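Local coordinates for protein histidine--tRNA ligase (PDB 1QE0) that charges tRNA(His) with L-histidine at the expense of ATP, working as a homodimeric class II aminoacyl-tRNA synthetase, at residues A[20-25]-A[312-317]; A[334-339]-A[343-348]; A[388-391]-A[395-398]. All coordinates share one frame; numbering follows the deposited sequence.

Contact 1. Residues A[20-25]-A[312-317]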
ATOM      1  N   ARG A  20      -5.764  -3.708   3.652  1.00  5.76           N
ATOM      2  CA  ARG A  20      -5.148  -2.603   4.378  1.00  8.41           C
ATOM      3  C   ARG A  20      -4.465  -3.054   5.638  1.00 10.91           C
ATOM      4  O   ARG A  20      -3.452  -2.486   6.028  1.00 17.27           O
ATOM      5  CB  ARG A  20      -6.141  -1.510   4.701  1.00  2.00           C
ATOM      6  CG  ARG A  20      -6.747  -0.903   3.462  1.00  3.93           C
ATOM      7  CD  ARG A  20      -7.431   0.370   3.823  1.00 10.38           C
ATOM      8  NE  ARG A  20      -8.412   0.152   4.876  1.00  8.83           N
ATOM      9  CZ  ARG A  20      -9.700   0.045   4.626  1.00  9.88           C
ATOM     10  NH1 ARG A  20     -10.566  -0.152   5.596  1.00 10.09           N
ATOM     11  NH2 ARG A  20     -10.118   0.165   3.385  1.00 15.62           N
ATOM     12  N   TYR A  21      -5.020  -4.062   6.292  1.00 11.35           N
ATOM     13  CA  TYR A  21      -4.392  -4.589   7.498  1.00 10.57           C
ATOM     14  C   TYR A  21      -3.007  -5.180   7.159  1.00 10.10           C
ATOM     15  O   TYR A  21      -1.991  -4.888   7.826  1.00  8.29           O
ATOM     16  CB  TYR A  21      -5.283  -5.659   8.111  1.00  5.96           C
ATOM     17  CG  TYR A  21      -4.676  -6.266   9.321  1.00  5.54           C
ATOM     18  CD1 TYR A  21      -3.900  -7.414   9.224  1.00  4.53           C
ATOM     19  CD2 TYR A  21      -4.874  -5.710  10.563  1.00  8.73           C
ATOM     20  CE1 TYR A  21      -3.351  -7.993  10.320  1.00  7.22           C
ATOM     21  CE2 TYR A  21      -4.306  -6.300  11.697  1.00 13.03           C
ATOM     22  CZ  TYR A  21      -3.555  -7.444  11.553  1.00  5.98           C
ATOM     23  OH  TYR A  21      -3.030  -8.083  12.637  1.00 16.05           O
ATOM     24  N   ILE A  22      -2.998  -6.037   6.141  1.00  7.36           N
ATOM     25  CA  ILE A  22      -1.792  -6.673   5.662  1.00  8.21           C
ATOM     26  C   ILE A  22      -0.796  -5.616   5.155  1.00  8.65           C
ATOM     27  O   ILE A  22       0.345  -5.569   5.605  1.00  9.01           O
ATOM     28  CB  ILE A  22      -2.149  -7.673   4.572  1.00  2.00           C
ATOM     29  CG1 ILE A  22      -2.781  -8.889   5.230  1.00  4.87           C
ATOM     30  CG2 ILE A  22      -0.925  -8.049   3.759  1.00  2.00           C
ATOM     31  CD1 ILE A  22      -3.419  -9.848   4.264  1.00  6.93           C
ATOM     32  N   GLU A  23      -1.243  -4.763   4.245  1.00  5.32           N
ATOM     33  CA  GLU A  23      -0.394  -3.716   3.711  1.00  5.70           C
ATOM     34  C   GLU A  23       0.226  -2.882   4.808  1.00  4.89           C
ATOM     35  O   GLU A  23       1.425  -2.616   4.759  1.00 11.78           O
ATOM     36  CB  GLU A  23      -1.166  -2.794   2.773  1.00  4.25           C
ATOM     37  CG  GLU A  23      -1.687  -3.517   1.581  1.00  6.58           C
ATOM     38  CD  GLU A  23      -2.676  -2.711   0.764  1.00 14.52           C
ATOM     39  OE1 GLU A  23      -3.234  -1.697   1.261  1.00  8.33           O
ATOM     40  OE2 GLU A  23      -2.891  -3.114  -0.403  1.00 18.02           O
ATOM     41  N   ASN A  24      -0.558  -2.494   5.810  1.00  5.24           N
ATOM     42  CA  ASN A  24      -0.027  -1.669   6.894  1.00 10.01           C
ATOM     43  C   ASN A  24       0.982  -2.417   7.738  1.00 11.59           C
ATOM     44  O   ASN A  24       2.012  -1.871   8.131  1.00 13.86           O
ATOM     45  CB  ASN A  24      -1.127  -1.084   7.781  1.00 15.46           C
ATOM     46  CG  ASN A  24      -0.563  -0.213   8.932  1.00 26.08           C
ATOM     47  OD1 ASN A  24      -0.645  -0.577  10.109  1.00 25.45           O
ATOM     48  ND2 ASN A  24      -0.015   0.954   8.588  1.00 31.92           N
ATOM     49  N   GLN A  25       0.713  -3.686   7.986  1.00 15.71           N
ATOM     50  CA  GLN A  25       1.630  -4.501   8.772  1.00 14.87           C
ATOM     51  C   GLN A  25       2.993  -4.679   8.075  1.00 16.19           C
ATOM     52  O   GLN A  25       4.033  -4.759   8.745  1.00 21.74           O
ATOM     53  CB  GLN A  25       0.990  -5.848   9.073  1.00  8.14           C
ATOM     54  CG  GLN A  25       1.913  -6.788   9.742  1.00  6.49           C
ATOM     55  CD  GLN A  25       1.196  -7.699  10.669  1.00  9.16           C
ATOM     56  OE1 GLN A  25       0.236  -7.307  11.312  1.00 17.17           O
ATOM     57  NE2 GLN A  25       1.682  -8.916  10.789  1.00 16.49           N
ATOM     58  N   ARG A 312      -2.256 -14.538  -2.357  1.00 12.77           N
ATOM     59  CA  ARG A 312      -1.884 -15.829  -1.798  1.00  9.95           C
ATOM     60  C   ARG A 312      -1.763 -15.770  -0.272  1.00 15.30           C
ATOM     61  O   ARG A 312      -2.235 -16.682   0.418  1.00 22.89           O
ATOM     62  CB  ARG A 312      -0.573 -16.321  -2.382  1.00  5.50           C
ATOM     63  CG  ARG A 312      -0.643 -16.697  -3.817  1.00 16.28           C
ATOM     64  CD  ARG A 312       0.587 -17.475  -4.200  1.00 27.86           C
ATOM     65  NE  ARG A 312       0.476 -18.025  -5.547  1.00 42.20           N
ATOM     66  CZ  ARG A 312       0.855 -19.257  -5.882  1.00 47.88           C
ATOM     67  NH1 ARG A 312       1.377 -20.058  -4.962  1.00 50.39           N
ATOM     68  NH2 ARG A 312       0.666 -19.707  -7.123  1.00 52.81           N
ATOM     69  N   LEU A 313      -1.129 -14.722   0.261  1.00 11.83           N
ATOM     70  CA  LEU A 313      -0.974 -14.583   1.709  1.00  9.98           C
ATOM     71  C   LEU A 313      -2.352 -14.623   2.344  1.00 13.24           C
ATOM     72  O   LEU A 313      -2.594 -15.385   3.292  1.00 11.07           O
ATOM     73  CB  LEU A 313      -0.264 -13.279   2.038  1.00  4.53           C
ATOM     74  CG  LEU A 313      -0.216 -12.816   3.482  1.00  2.91           C
ATOM     75  CD1 LEU A 313       0.301 -13.902   4.373  1.00  2.00           C
ATOM     76  CD2 LEU A 313       0.660 -11.589   3.589  1.00  2.00           C
ATOM     77  N   LEU A 314      -3.270 -13.855   1.752  1.00 16.72           N
ATOM     78  CA  LEU A 314      -4.662 -13.792   2.191  1.00 15.39           C
ATOM     79  C   LEU A 314      -5.266 -15.212   2.227  1.00 17.58           C
ATOM     80  O   LEU A 314      -5.791 -15.651   3.250  1.00 19.66           O
ATOM     81  CB  LEU A 314      -5.466 -12.901   1.240  1.00  9.39           C
ATOM     82  CG  LEU A 314      -6.012 -11.561   1.772  1.00 12.92           C
ATOM     83  CD1 LEU A 314      -5.936 -11.502   3.270  1.00  6.80           C
ATOM     84  CD2 LEU A 314      -5.283 -10.384   1.182  1.00 11.14           C
ATOM     85  N   LEU A 315      -5.104 -15.957   1.141  1.00 17.62           N
ATOM     86  CA  LEU A 315      -5.637 -17.319   1.035  1.00 19.27           C
ATOM     87  C   LEU A 315      -5.003 -18.284   2.042  1.00 20.92           C
ATOM     88  O   LEU A 315      -5.658 -19.212   2.518  1.00 20.40           O
ATOM     89  CB  LEU A 315      -5.412 -17.836  -0.382  1.00 21.93           C
ATOM     90  CG  LEU A 315      -6.365 -18.857  -0.994  1.00 24.31           C
ATOM     91  CD1 LEU A 315      -5.527 -20.015  -1.493  1.00 23.72           C
ATOM     92  CD2 LEU A 315      -7.439 -19.317  -0.005  1.00 27.01           C
ATOM     93  N   ALA A 316      -3.726 -18.060   2.356  1.00 22.72           N
ATOM     94  CA  ALA A 316      -2.990 -18.884   3.309  1.00 17.12           C
ATOM     95  C   ALA A 316      -3.652 -18.725   4.648  1.00 18.55           C
ATOM     96  O   ALA A 316      -3.875 -19.716   5.346  1.00 19.99           O
ATOM     97  CB  ALA A 316      -1.551 -18.428   3.403  1.00 14.31           C
ATOM     98  N   LEU A 317      -3.954 -17.476   5.016  1.00 18.50           N
ATOM     99  CA  LEU A 317      -4.600 -17.219   6.302  1.00 16.60           C
ATOM    100  C   LEU A 317      -5.937 -17.957   6.341  1.00 17.94           C
ATOM    101  O   LEU A 317      -6.309 -18.543   7.355  1.00 15.54           O
ATOM    102  CB  LEU A 317      -4.823 -15.719   6.539  1.00 14.63           C
ATOM    103  CG  LEU A 317      -3.775 -14.756   7.128  1.00 14.68           C
ATOM    104  CD1 LEU A 317      -2.824 -15.468   8.069  1.00 11.39           C
ATOM    105  CD2 LEU A 317      -3.005 -14.091   6.042  1.00 16.70           C
TER

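Contact 2. Residues A[334-339]-A[343-348]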
ATOM      1  N   ILE A 334     -26.439   7.104  15.684  1.00 10.05           N
ATOM      2  CA  ILE A 334     -27.422   8.064  16.179  1.00  9.15           C
ATOM      3  C   ILE A 334     -28.803   7.893  15.546  1.00  9.15           C
ATOM      4  O   ILE A 334     -28.954   8.015  14.320  1.00  5.94           O
ATOM      5  CB  ILE A 334     -26.907   9.494  15.963  1.00  8.94           C
ATOM      6  CG1 ILE A 334     -25.609   9.688  16.754  1.00 12.02           C
ATOM      7  CG2 ILE A 334     -27.915  10.505  16.404  1.00  6.76           C
ATOM      8  CD1 ILE A 334     -24.885  10.949  16.406  1.00  3.78           C
ATOM      9  N   VAL A 335     -29.771   7.543  16.406  1.00  9.45           N
ATOM     10  CA  VAL A 335     -31.175   7.335  16.061  1.00  9.63           C
ATOM     11  C   VAL A 335     -31.876   8.600  16.497  1.00 13.27           C
ATOM     12  O   VAL A 335     -31.798   8.956  17.674  1.00 12.87           O
ATOM     13  CB  VAL A 335     -31.759   6.207  16.885  1.00 12.65           C
ATOM     14  CG1 VAL A 335     -33.262   6.085  16.618  1.00 13.02           C
ATOM     15  CG2 VAL A 335     -31.014   4.916  16.597  1.00  7.57           C
ATOM     16  N   THR A 336     -32.540   9.288  15.565  1.00 17.31           N
ATOM     17  CA  THR A 336     -33.236  10.560  15.858  1.00 18.39           C
ATOM     18  C   THR A 336     -34.743  10.551  15.608  1.00 20.20           C
ATOM     19  O   THR A 336     -35.235   9.856  14.706  1.00 19.45           O
ATOM     20  CB  THR A 336     -32.644  11.690  15.047  1.00 14.93           C
ATOM     21  OG1 THR A 336     -32.548  11.280  13.676  1.00 17.16           O
ATOM     22  CG2 THR A 336     -31.263  12.035  15.557  1.00 17.63           C
ATOM     23  N   MET A 337     -35.470  11.339  16.397  1.00 22.91           N
ATOM     24  CA  MET A 337     -36.924  11.422  16.278  1.00 23.80           C
ATOM     25  C   MET A 337     -37.341  12.808  15.861  1.00 23.18           C
ATOM     26  O   MET A 337     -37.224  13.755  16.630  1.00 22.53           O
ATOM     27  CB  MET A 337     -37.591  11.084  17.609  1.00 27.48           C
ATOM     28  CG  MET A 337     -37.123   9.781  18.214  1.00 30.28           C
ATOM     29  SD  MET A 337     -37.100   8.518  16.970  1.00 37.02           S
ATOM     30  CE  MET A 337     -38.738   7.913  17.142  1.00 37.82           C
ATOM     31  N   GLY A 338     -37.812  12.940  14.636  1.00 25.80           N
ATOM     32  CA  GLY A 338     -38.233  14.256  14.184  1.00 34.70           C
ATOM     33  C   GLY A 338     -37.115  15.244  13.847  1.00 38.66           C
ATOM     34  O   GLY A 338     -35.997  15.104  14.346  1.00 42.61           O
ATOM     35  N   ASP A 339     -37.454  16.277  13.064  1.00 40.11           N
ATOM     36  CA  ASP A 339     -36.521  17.304  12.579  1.00 36.90           C
ATOM     37  C   ASP A 339     -35.586  17.963  13.542  1.00 36.46           C
ATOM     38  O   ASP A 339     -34.398  18.044  13.254  1.00 38.32           O
ATOM     39  CB  ASP A 339     -37.262  18.390  11.823  1.00 39.10           C
ATOM     40  CG  ASP A 339     -37.960  17.859  10.599  1.00 48.14           C
ATOM     41  OD1 ASP A 339     -37.311  17.119   9.812  1.00 52.66           O
ATOM     42  OD2 ASP A 339     -39.165  18.169  10.440  1.00 49.56           O
ATOM     43  N   ARG A 343     -31.693  17.444  13.186  1.00 25.67           N
ATOM     44  CA  ARG A 343     -30.786  18.497  12.790  1.00 22.01           C
ATOM     45  C   ARG A 343     -29.707  18.669  13.821  1.00 17.75           C
ATOM     46  O   ARG A 343     -28.653  19.198  13.513  1.00 20.88           O
ATOM     47  CB  ARG A 343     -31.539  19.792  12.531  1.00 24.46           C
ATOM     48  CG  ARG A 343     -32.361  19.715  11.256  1.00 34.56           C
ATOM     49  CD  ARG A 343     -32.862  21.072  10.847  1.00 40.94           C
ATOM     50  NE  ARG A 343     -34.026  21.455  11.634  1.00 50.56           N
ATOM     51  CZ  ARG A 343     -35.281  21.324  11.217  1.00 54.33           C
ATOM     52  NH1 ARG A 343     -36.276  21.707  12.007  1.00 57.99           N
ATOM     53  NH2 ARG A 343     -35.542  20.807  10.012  1.00 54.87           N
ATOM     54  N   TYR A 344     -29.955  18.156  15.023  1.00 13.40           N
ATOM     55  CA  TYR A 344     -28.986  18.220  16.100  1.00 13.25           C
ATOM     56  C   TYR A 344     -27.963  17.110  15.913  1.00 15.87           C
ATOM     57  O   TYR A 344     -26.802  17.247  16.285  1.00 16.96           O
ATOM     58  CB  TYR A 344     -29.666  18.014  17.436  1.00 13.96           C
ATOM     59  CG  TYR A 344     -28.679  17.986  18.568  1.00 15.68           C
ATOM     60  CD1 TYR A 344     -28.206  19.159  19.115  1.00 17.63           C
ATOM     61  CD2 TYR A 344     -28.199  16.776  19.074  1.00 17.58           C
ATOM     62  CE1 TYR A 344     -27.294  19.136  20.127  1.00 20.95           C
ATOM     63  CE2 TYR A 344     -27.284  16.740  20.091  1.00  4.45           C
ATOM     64  CZ  TYR A 344     -26.845  17.917  20.612  1.00 18.90           C
ATOM     65  OH  TYR A 344     -25.995  17.901  21.680  1.00 29.93           O
ATOM     66  N   ALA A 345     -28.437  15.975  15.411  1.00 15.01           N
ATOM     67  CA  ALA A 345     -27.606  14.831  15.150  1.00 10.04           C
ATOM     68  C   ALA A 345     -26.550  15.206  14.155  1.00 13.10           C
ATOM     69  O   ALA A 345     -25.491  14.593  14.162  1.00 17.34           O
ATOM     70  CB  ALA A 345     -28.434  13.724  14.596  1.00 12.65           C
ATOM     71  N   VAL A 346     -26.846  16.170  13.270  1.00 13.53           N
ATOM     72  CA  VAL A 346     -25.889  16.637  12.249  1.00 11.08           C
ATOM     73  C   VAL A 346     -24.681  17.327  12.853  1.00  8.01           C
ATOM     74  O   VAL A 346     -23.562  16.969  12.537  1.00 11.64           O
ATOM     75  CB  VAL A 346     -26.544  17.529  11.140  1.00 12.42           C
ATOM     76  CG1 VAL A 346     -25.494  18.026  10.174  1.00  8.87           C
ATOM     77  CG2 VAL A 346     -27.544  16.714  10.342  1.00 10.87           C
ATOM     78  N   LYS A 347     -24.898  18.297  13.730  1.00  7.91           N
ATOM     79  CA  LYS A 347     -23.797  18.966  14.394  1.00  6.89           C
ATOM     80  C   LYS A 347     -23.056  17.912  15.236  1.00  7.93           C
ATOM     81  O   LYS A 347     -21.833  17.819  15.188  1.00 10.53           O
ATOM     82  CB  LYS A 347     -24.308  20.052  15.335  1.00 15.57           C
ATOM     83  CG  LYS A 347     -25.339  21.026  14.771  1.00 17.96           C
ATOM     84  CD  LYS A 347     -25.716  22.042  15.851  1.00 21.52           C
ATOM     85  CE  LYS A 347     -26.944  22.831  15.487  1.00 25.01           C
ATOM     86  NZ  LYS A 347     -28.219  22.167  15.836  1.00 32.81           N
ATOM     87  N   LEU A 348     -23.807  17.102  15.979  1.00  7.63           N
ATOM     88  CA  LEU A 348     -23.242  16.039  16.832  1.00  8.21           C
ATOM     89  C   LEU A 348     -22.254  15.134  16.094  1.00  8.36           C
ATOM     90  O   LEU A 348     -21.156  14.878  16.565  1.00 12.95           O
ATOM     91  CB  LEU A 348     -24.362  15.178  17.424  1.00  5.80           C
ATOM     92  CG  LEU A 348     -23.990  14.066  18.419  1.00  5.67           C
ATOM     93  CD1 LEU A 348     -23.250  14.657  19.612  1.00  9.25           C
ATOM     94  CD2 LEU A 348     -25.225  13.326  18.911  1.00  2.00           C
TER

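Contact 3. Residues A[388-391]-A[395-398]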
ATOM      1  N   ASP A 388     -37.021  14.946  21.130  1.00 24.66           N
ATOM      2  CA  ASP A 388     -37.135  16.228  21.786  1.00 25.35           C
ATOM      3  C   ASP A 388     -37.099  16.182  23.316  1.00 25.00           C
ATOM      4  O   ASP A 388     -36.628  17.128  23.944  1.00 28.87           O
ATOM      5  CB  ASP A 388     -38.337  17.007  21.247  1.00 32.76           C
ATOM      6  CG  ASP A 388     -38.494  16.902  19.699  1.00 45.32           C
ATOM      7  OD1 ASP A 388     -39.648  17.081  19.219  1.00 51.35           O
ATOM      8  OD2 ASP A 388     -37.498  16.632  18.970  1.00 43.67           O
ATOM      9  N   GLN A 389     -37.524  15.087  23.931  1.00 22.26           N
ATOM     10  CA  GLN A 389     -37.475  15.053  25.385  1.00 24.75           C
ATOM     11  C   GLN A 389     -36.032  15.015  25.844  1.00 25.63           C
ATOM     12  O   GLN A 389     -35.658  15.704  26.785  1.00 24.41           O
ATOM     13  CB  GLN A 389     -38.286  13.901  25.973  1.00 30.41           C
ATOM     14  CG  GLN A 389     -38.062  12.558  25.319  1.00 48.62           C
ATOM     15  CD  GLN A 389     -38.796  11.416  26.047  1.00 59.07           C
ATOM     16  OE1 GLN A 389     -38.917  11.434  27.265  1.00 59.31           O
ATOM     17  NE2 GLN A 389     -39.292  10.430  25.289  1.00 64.62           N
ATOM     18  N   GLU A 390     -35.202  14.282  25.109  1.00 28.84           N
ATOM     19  CA  GLU A 390     -33.768  14.157  25.409  1.00 30.33           C
ATOM     20  C   GLU A 390     -33.069  15.485  25.116  1.00 30.13           C
ATOM     21  O   GLU A 390     -32.094  15.863  25.772  1.00 28.37           O
ATOM     22  CB  GLU A 390     -33.121  13.065  24.539  1.00 25.48           C
ATOM     23  CG  GLU A 390     -33.564  11.637  24.855  1.00 24.08           C
ATOM     24  CD  GLU A 390     -34.881  11.214  24.186  1.00 29.82           C
ATOM     25  OE1 GLU A 390     -35.372  11.904  23.276  1.00 28.14           O
ATOM     26  OE2 GLU A 390     -35.431  10.152  24.550  1.00 35.52           O
ATOM     27  N   LEU A 391     -33.610  16.206  24.143  1.00 30.25           N
ATOM     28  CA  LEU A 391     -33.049  17.470  23.716  1.00 32.75           C
ATOM     29  C   LEU A 391     -33.190  18.529  24.775  1.00 36.82           C
ATOM     30  O   LEU A 391     -32.383  19.437  24.845  1.00 40.19           O
ATOM     31  CB  LEU A 391     -33.705  17.915  22.406  1.00 27.00           C
ATOM     32  CG  LEU A 391     -32.787  18.310  21.250  1.00 22.36           C
ATOM     33  CD1 LEU A 391     -31.463  17.593  21.334  1.00 17.38           C
ATOM     34  CD2 LEU A 391     -33.478  18.004  19.951  1.00 17.83           C
ATOM     35  N   LYS A 395     -29.990  14.887  28.390  1.00 32.83           N
ATOM     36  CA  LYS A 395     -29.550  13.618  28.930  1.00 32.33           C
ATOM     37  C   LYS A 395     -30.112  12.507  28.068  1.00 32.68           C
ATOM     38  O   LYS A 395     -31.291  12.543  27.704  1.00 33.83           O
ATOM     39  CB  LYS A 395     -30.052  13.458  30.358  1.00 33.63           C
ATOM     40  CG  LYS A 395     -31.552  13.483  30.435  1.00 41.73           C
ATOM     41  CD  LYS A 395     -32.102  12.159  30.891  1.00 49.53           C
ATOM     42  CE  LYS A 395     -32.145  12.074  32.408  1.00 54.15           C
ATOM     43  NZ  LYS A 395     -30.832  12.239  33.030  1.00 54.62           N
ATOM     44  N   ILE A 396     -29.250  11.564  27.688  1.00 33.41           N
ATOM     45  CA  ILE A 396     -29.650  10.408  26.880  1.00 32.91           C
ATOM     46  C   ILE A 396     -29.123   9.130  27.506  1.00 30.89           C
ATOM     47  O   ILE A 396     -28.241   9.147  28.368  1.00 27.33           O
ATOM     48  CB  ILE A 396     -29.143  10.441  25.390  1.00 30.65           C
ATOM     49  CG1 ILE A 396     -27.794  11.137  25.261  1.00 32.54           C
ATOM     50  CG2 ILE A 396     -30.168  11.021  24.479  1.00 34.68           C
ATOM     51  CD1 ILE A 396     -26.644  10.324  25.820  1.00 33.04           C
ATOM     52  N   ASP A 397     -29.726   8.028  27.099  1.00 32.59           N
ATOM     53  CA  ASP A 397     -29.323   6.728  27.558  1.00 32.93           C
ATOM     54  C   ASP A 397     -28.498   6.161  26.420  1.00 30.01           C
ATOM     55  O   ASP A 397     -28.953   6.101  25.279  1.00 30.88           O
ATOM     56  CB  ASP A 397     -30.553   5.843  27.824  1.00 38.25           C
ATOM     57  CG  ASP A 397     -31.202   6.120  29.175  1.00 40.57           C
ATOM     58  OD1 ASP A 397     -31.336   5.180  30.003  1.00 41.49           O
ATOM     59  OD2 ASP A 397     -31.562   7.290  29.418  1.00 46.02           O
ATOM     60  N   VAL A 398     -27.250   5.863  26.719  1.00 27.87           N
ATOM     61  CA  VAL A 398     -26.331   5.276  25.762  1.00 31.39           C
ATOM     62  C   VAL A 398     -26.375   3.747  25.938  1.00 32.21           C
ATOM     63  O   VAL A 398     -25.800   3.205  26.889  1.00 35.09           O
ATOM     64  CB  VAL A 398     -24.923   5.794  26.018  1.00 30.89           C
ATOM     65  CG1 VAL A 398     -23.980   5.307  24.926  1.00 33.70           C
ATOM     66  CG2 VAL A 398     -24.939   7.311  26.102  1.00 29.46           C
TER

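Contact 1. Residues A[20-25]-A[312-317]
I22 and L314 mark the closest backbone approach of two helical turns, 20-25 in the long helix 13-33 and 312-317 in helix 310-319, with their CA atoms 8.4 Å apart. At that separation the backbones stay clear of each other, and the gap is bridged by a few aliphatic branches alone. I22 does most of the work: its bond from CA to CB aims at the other helix, and its two branches part to meet two successive leucines. CG2 takes the place opposite the backbone N and meets CD2 of L313 tip to tip at 3.9 Å. L313 has CG anti to its own N (chi1 169°), which sends CD2 toward I22. The other branch of I22 is stretched out (chi2 169°), which carries CD1 obliquely across the methyls of L314; the modelled separation there is too short to be trusted in detail. The contact is small, burying 145 Å² in all, and both I22 and L313 are buried. It ties the N-terminal helix of the synthetase domain to the helix that directly follows sheet strand 302-309, while another side of helix 13-33 faces the second subunit, where R20 and E23 form salt bridges with E37 and R39 of that chain.

Contact 2. Residues A[334-339]-A[343-348]
I334 and A345 are the facing residues where strand 334-336 and helix turn 343-348 run nearly antiparallel, the axes 9.1 Å apart at closest and 160° between their directions. This begins a beta-alpha-beta unit of the anticodon binding domain, in which strand 332-336 leads into helix 338-353 and on to the parallel strand 359-361. CB of A345 touches two strand residues, 3.7 Å from CG2 of I334 and 3.4 Å from CG2 of T336. With chi1 of T336 at 49°, its methyl faces the helix, while OG1 is hydrogen-bonded to D342. I334 CD1 slants across the end of L348, 3.5 Å from CD2; L348 also packs on I386 of strand 382-386, so the patch belongs to the core between sheet and helix. At the exposed end, R343 N bonds D339 O at 2.8 Å, an i to i+4 helical bond near the N-terminal end of helix 338-353. The R343 chain, bent at chi3 (-79°), folds back so that its guanidinium lies with one face over CB of D339. Their opposite charges stop short of a salt bridge and probably attract loosely: D339 OD1 lies 4.1 Å from R343 NH2, well out of the guanidinium plane.

Contact 3. Residues A[388-391]-A[395-398]
E390 and K395 bring the backbones nearest, CA to CA 5.5 Å, where the short helix 388-393 gives way to strand 396-400. Helix 388-393 links strand 382-386 to strand 396-400, its antiparallel neighbour in the five-stranded mixed sheet of the anticodon binding domain. A weak hydrogen bond spans the turn, K395 N to E390 O at 3.5 Å; the angle at its hydrogen is 156°, so length rather than direction makes it weak.

E390 carries the side-chain part of the contact with its aliphatic stem, not with its charge. Its CG stands beside the backbone N, and the chain then bends at chi2 (83°), which swings the carboxylate back toward the start of the helix, where OE1 makes a weak hydrogen bond to G387 N. The bend leaves CB and CG facing the incoming strand. CG2 of I396 settles against them, the two side chains crossing at about a right angle, and its distance to E390 CB is 3.6 Å.

In I396 the branch that meets the helix is the short one. A chi1 of 32° turns CG1 and CD1 off from E390 and leaves CG2 beside the backbone N, on the side of the glutamate stem. I396 also packs on I409 of the adjacent strand and on L414 of helix 413-419.

K395 lends mainly its backbone. Its CG sits between the backbone N and the carbonyl carbon, and the bent chain beyond leads off from the helix. Its carbonyl lies along the glutamate stem, K395 O coming within 3.7 Å of E390 CB, while E390 CG approaches I396 CG2 to 3.5 Å.

How the contacts relate
Contact 1 lies in the synthetase domain, buried near the centre of the chain, about 39 Å between centres from contact 2 and 43 Å from contact 3; the other two share the anticodon binding domain and its five-stranded sheet. Contacts 2 and 3 lie only about 11 Å apart by their centres and touch, Y344 resting on L391 and M337 near D388. Contact 1 is purely aliphatic and joins residues far apart in sequence. Contact 2 mixes a buried helix-on-sheet patch with a polar, exposed helix start, and contact 3, also local in sequence, is only partly buried and depends on an acidic residue's aliphatic stem. Contacts 1 and 2 both reach the second subunit, whereas contact 3 does not.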